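Local coordinates for ribosome-inactivating protein 3 (Zea mays, PDB 2PQG) that belongs to the plant ribosome-inactivating proteins, a family known for a mixed sheet packed among helices, at residues A[53-56]-A[61-64]; A[66-69]-A[74-77]. All coordinates share one frame; numbering follows the deposited sequence.

Interaction 1 of 2, residues A[53-56]-A[61-64]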
loop_
_atom_site.group_PDB
_atom_site.type_symbol
_atom_site.label_atom_id
_atom_site.label_comp_id
_atom_site.label_asym_id
_atom_site.label_seq_id
_atom_site.Cartn_x
_atom_site.Cartn_y
_atom_site.Cartn_z
ATOM N N TYR A 53 8.807 -2.951 8.797
ATOM C CA TYR A 53 9.090 -1.516 8.773
ATOM C C TYR A 53 9.937 -1.184 7.558
ATOM O O TYR A 53 11.071 -1.652 7.435
ATOM C CB TYR A 53 9.876 -1.084 10.003
ATOM C CG TYR A 53 9.029 -0.781 11.203
ATOM C CD1 TYR A 53 8.073 -1.687 11.647
ATOM C CD2 TYR A 53 9.198 0.408 11.912
ATOM C CE1 TYR A 53 7.300 -1.421 12.775
ATOM C CE2 TYR A 53 8.429 0.687 13.045
ATOM C CZ TYR A 53 7.482 -0.234 13.469
ATOM O OH TYR A 53 6.714 0.028 14.580
ATOM N N THR A 54 9.392 -0.382 6.652
ATOM C CA THR A 54 10.152 -0.002 5.482
ATOM C C THR A 54 10.452 1.481 5.550
ATOM O O THR A 54 9.555 2.313 5.647
ATOM C CB THR A 54 9.406 -0.359 4.166
ATOM O OG1 THR A 54 8.145 0.318 4.107
ATOM C CG2 THR A 54 9.161 -1.852 4.102
ATOM N N GLU A 55 11.740 1.795 5.538
ATOM C CA GLU A 55 12.180 3.178 5.583
ATOM C C GLU A 55 12.482 3.674 4.178
ATOM O O GLU A 55 13.414 3.191 3.535
ATOM C CB GLU A 55 13.438 3.335 6.439
ATOM C CG GLU A 55 13.709 4.782 6.826
ATOM C CD GLU A 55 15.141 5.031 7.253
ATOM O OE1 GLU A 55 15.670 4.220 8.040
ATOM O OE2 GLU A 55 15.735 6.040 6.808
ATOM N N LEU A 56 11.681 4.622 3.699
ATOM C CA LEU A 56 11.890 5.191 2.377
ATOM C C LEU A 56 12.646 6.513 2.519
ATOM O O LEU A 56 12.170 7.468 3.144
ATOM C CB LEU A 56 10.551 5.436 1.686
ATOM C CG LEU A 56 9.595 4.242 1.668
ATOM C CD1 LEU A 56 8.284 4.651 0.986
ATOM C CD2 LEU A 56 10.234 3.080 0.939
ATOM N N SER A 61 15.009 13.844 2.702
ATOM C CA SER A 61 14.219 13.470 3.858
ATOM C C SER A 61 13.961 11.974 3.883
ATOM O O SER A 61 14.585 11.216 3.142
ATOM C CB SER A 61 12.889 14.215 3.839
ATOM O OG SER A 61 12.267 14.162 5.107
ATOM N N SER A 62 13.038 11.551 4.743
ATOM C CA SER A 62 12.687 10.138 4.846
ATOM C C SER A 62 11.491 9.886 5.763
ATOM O O SER A 62 11.109 10.748 6.568
ATOM C CB SER A 62 13.883 9.326 5.362
ATOM O OG SER A 62 14.183 9.662 6.708
ATOM N N ILE A 63 10.895 8.707 5.619
ATOM C CA ILE A 63 9.776 8.301 6.454
ATOM C C ILE A 63 9.814 6.790 6.618
ATOM O O ILE A 63 10.350 6.069 5.773
ATOM C CB ILE A 63 8.396 8.686 5.856
ATOM C CG1 ILE A 63 8.197 8.038 4.484
ATOM C CG2 ILE A 63 8.269 10.183 5.781
ATOM C CD1 ILE A 63 6.783 8.196 3.930
ATOM N N THR A 64 9.250 6.308 7.716
ATOM C CA THR A 64 9.201 4.874 7.956
ATOM C C THR A 64 7.741 4.438 7.860
ATOM O O THR A 64 6.852 5.104 8.394
ATOM C CB THR A 64 9.739 4.515 9.353
ATOM O OG1 THR A 64 11.018 5.133 9.548
ATOM C CG2 THR A 64 9.885 3.005 9.490
#
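E55 and T64 face each other as a non-hydrogen-bonded pair, their CA atoms 4.2 Å apart. The E55 side chain can be followed outward. Its CB lies beside the carbonyl of I63. CG stands anti to the backbone N (chi1 -164°), which leans the extended chain toward S62. It meets I63 O at 3.7 Å and T64 OG1 at 3.8 Å. The carboxylate ends near S62, with OE2 3.9 Å from S62 OG, too far for a hydrogen bond. Strands 51-57 and 62-68 form a beta hairpin in the mixed sheet of the ribosome-inactivating fold. Within 53-56 and 61-64, L56 and I63 are the hydrogen-bonded pair; the ladder goes on through T54 and L65. L56 N donates to I63 O over 2.9 Å, and I63 N returns a bond to L56 O at 3.0 Å. The same two carbonyls receive CA-H...O contacts, I63 O from E55 and L56 O from S62. At the other end, CG2 of T64 sits 3.6 Å from CD2 of Y53, oblique to the ring. On the face opposite E55 and T64, the side chains of L56 and I63 meet loosely, CB to CG1 at 4.5 Å, and both reach V132 of helix 125-135.

Interaction 2 of 2, residues A[66-69]-A[74-77]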
loop_
_atom_site.group_PDB
_atom_site.type_symbol
_atom_site.label_atom_id
_atom_site.label_comp_id
_atom_site.label_asym_id
_atom_site.label_seq_id
_atom_site.Cartn_x
_atom_site.Cartn_y
_atom_site.Cartn_z
ATOM N N ALA A 66 4.808 1.670 8.717
ATOM C CA ALA A 66 4.483 0.577 9.636
ATOM C C ALA A 66 3.509 -0.379 8.951
ATOM O O ALA A 66 2.323 -0.070 8.805
ATOM C CB ALA A 66 3.854 1.131 10.914
ATOM N N ILE A 67 4.004 -1.544 8.547
ATOM C CA ILE A 67 3.176 -2.518 7.848
ATOM C C ILE A 67 2.932 -3.826 8.599
ATOM O O ILE A 67 3.864 -4.454 9.085
ATOM C CB ILE A 67 3.798 -2.859 6.478
ATOM C CG1 ILE A 67 3.863 -1.601 5.613
ATOM C CG2 ILE A 67 2.996 -3.942 5.788
ATOM C CD1 ILE A 67 4.758 -1.743 4.394
ATOM N N ARG A 68 1.668 -4.235 8.681
ATOM C CA ARG A 68 1.317 -5.489 9.346
ATOM C C ARG A 68 1.845 -6.625 8.491
ATOM O O ARG A 68 1.691 -6.611 7.274
ATOM C CB ARG A 68 -0.200 -5.661 9.449
ATOM C CG ARG A 68 -0.935 -4.597 10.217
ATOM C CD ARG A 68 -2.438 -4.834 10.130
ATOM N NE ARG A 68 -2.835 -6.143 10.649
ATOM C CZ ARG A 68 -3.734 -6.323 11.612
ATOM N NH1 ARG A 68 -4.330 -5.272 12.164
ATOM N NH2 ARG A 68 -4.035 -7.550 12.023
ATOM N N MET A 69 2.461 -7.614 9.119
ATOM C CA MET A 69 2.977 -8.756 8.376
ATOM C C MET A 69 1.851 -9.689 7.949
ATOM O O MET A 69 1.922 -10.294 6.881
ATOM C CB MET A 69 3.978 -9.528 9.229
ATOM C CG MET A 69 5.402 -9.132 8.977
ATOM S SD MET A 69 5.940 -9.883 7.439
ATOM C CE MET A 69 6.654 -11.358 8.093
ATOM N N LEU A 74 -0.479 -1.187 5.178
ATOM C CA LEU A 74 0.006 -0.028 5.926
ATOM C C LEU A 74 -0.916 0.394 7.067
ATOM O O LEU A 74 -2.128 0.503 6.884
ATOM C CB LEU A 74 0.180 1.143 4.958
ATOM C CG LEU A 74 0.724 2.471 5.462
ATOM C CD1 LEU A 74 2.164 2.310 5.887
ATOM C CD2 LEU A 74 0.626 3.486 4.347
ATOM N N VAL A 75 -0.347 0.635 8.243
ATOM C CA VAL A 75 -1.147 1.062 9.387
ATOM C C VAL A 75 -0.861 2.530 9.672
ATOM O O VAL A 75 -1.757 3.288 10.044
ATOM C CB VAL A 75 -0.824 0.251 10.655
ATOM C CG1 VAL A 75 -1.753 0.660 11.785
ATOM C CG2 VAL A 75 -0.957 -1.232 10.369
ATOM N N GLY A 76 0.395 2.927 9.491
ATOM C CA GLY A 76 0.778 4.305 9.733
ATOM C C GLY A 76 2.195 4.574 9.279
ATOM O O GLY A 76 2.863 3.684 8.752
ATOM N N PHE A 77 2.661 5.798 9.494
ATOM C CA PHE A 77 4.014 6.181 9.107
ATOM C C PHE A 77 4.629 7.156 10.117
ATOM O O PHE A 77 3.916 7.905 10.793
ATOM C CB PHE A 77 4.002 6.796 7.702
ATOM C CG PHE A 77 3.344 8.152 7.629
ATOM C CD1 PHE A 77 4.102 9.315 7.725
ATOM C CD2 PHE A 77 1.972 8.268 7.432
ATOM C CE1 PHE A 77 3.505 10.570 7.628
ATOM C CE2 PHE A 77 1.366 9.523 7.336
ATOM C CZ PHE A 77 2.138 10.674 7.430
#
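The backbones of A66 and G76 pair through A66 N to G76 O at 2.8 Å, but the register slips by one residue before I67 meets L74, which makes a beta bulge. V75 is the extra residue. Its N donates to A66 O, also at 2.8 Å, and this bond is close to linear (165°). A66 is therefore gripped at both its N and its O. The backbone of V75 leaves the extended shape, with psi -37°, and its side chain turns toward strand 66-68. There CG2 of V75 packs against CG of R68 at 3.4 Å, while CD of R68 lies a little farther off. The two side chains meet at a slant. CB of A66 rests 3.5 Å from G76 O. W51 of strand 51-57 and W84 of strand 84-86 also touch A66. I67 and L74 share the other face. L74 CG is anti to the backbone N (chi1 -178°), and CD1 comes within 3.8 Å of A66 O and 4.3 Å of I67 CG1. Both side chains also pack on helix 171-189, I67 on V184 and L74 on V181 and C185. The R68 chain bends at chi3, about the CG-CD bond that lies against V75. This aliphatic part carries the guanidinium on to its partners, with NH2 in a salt bridge with D70 and a hydrogen bond to K45 O. The bonds at A66 N and O lie in a buried setting, and the bulge costs A66 neither of them; the charge of R68 is probably balanced by D70.

How the interactions relate
From the N terminus, strand 51-57 comes first. Interaction 1 closes the short turn between 53-56 and 61-64. The chain then runs on along strand 62-68, and interaction 2 closes the next turn, between 66-69 and 74-77. The two loops follow in series and neither encloses the other. Strand 62-68 serves both contacts, giving its beginning to interaction 1 and its end to interaction 2. Their centres are 11 Å apart, yet they touch: T64 O packs on F77 CB, and T54 OG1 lies near I67 CD1. Together they join three consecutive antiparallel strands, placed between strand 2-7 and strand 84-86. Helix 125-135 packs against interaction 1, and helix 171-189 against interaction 2.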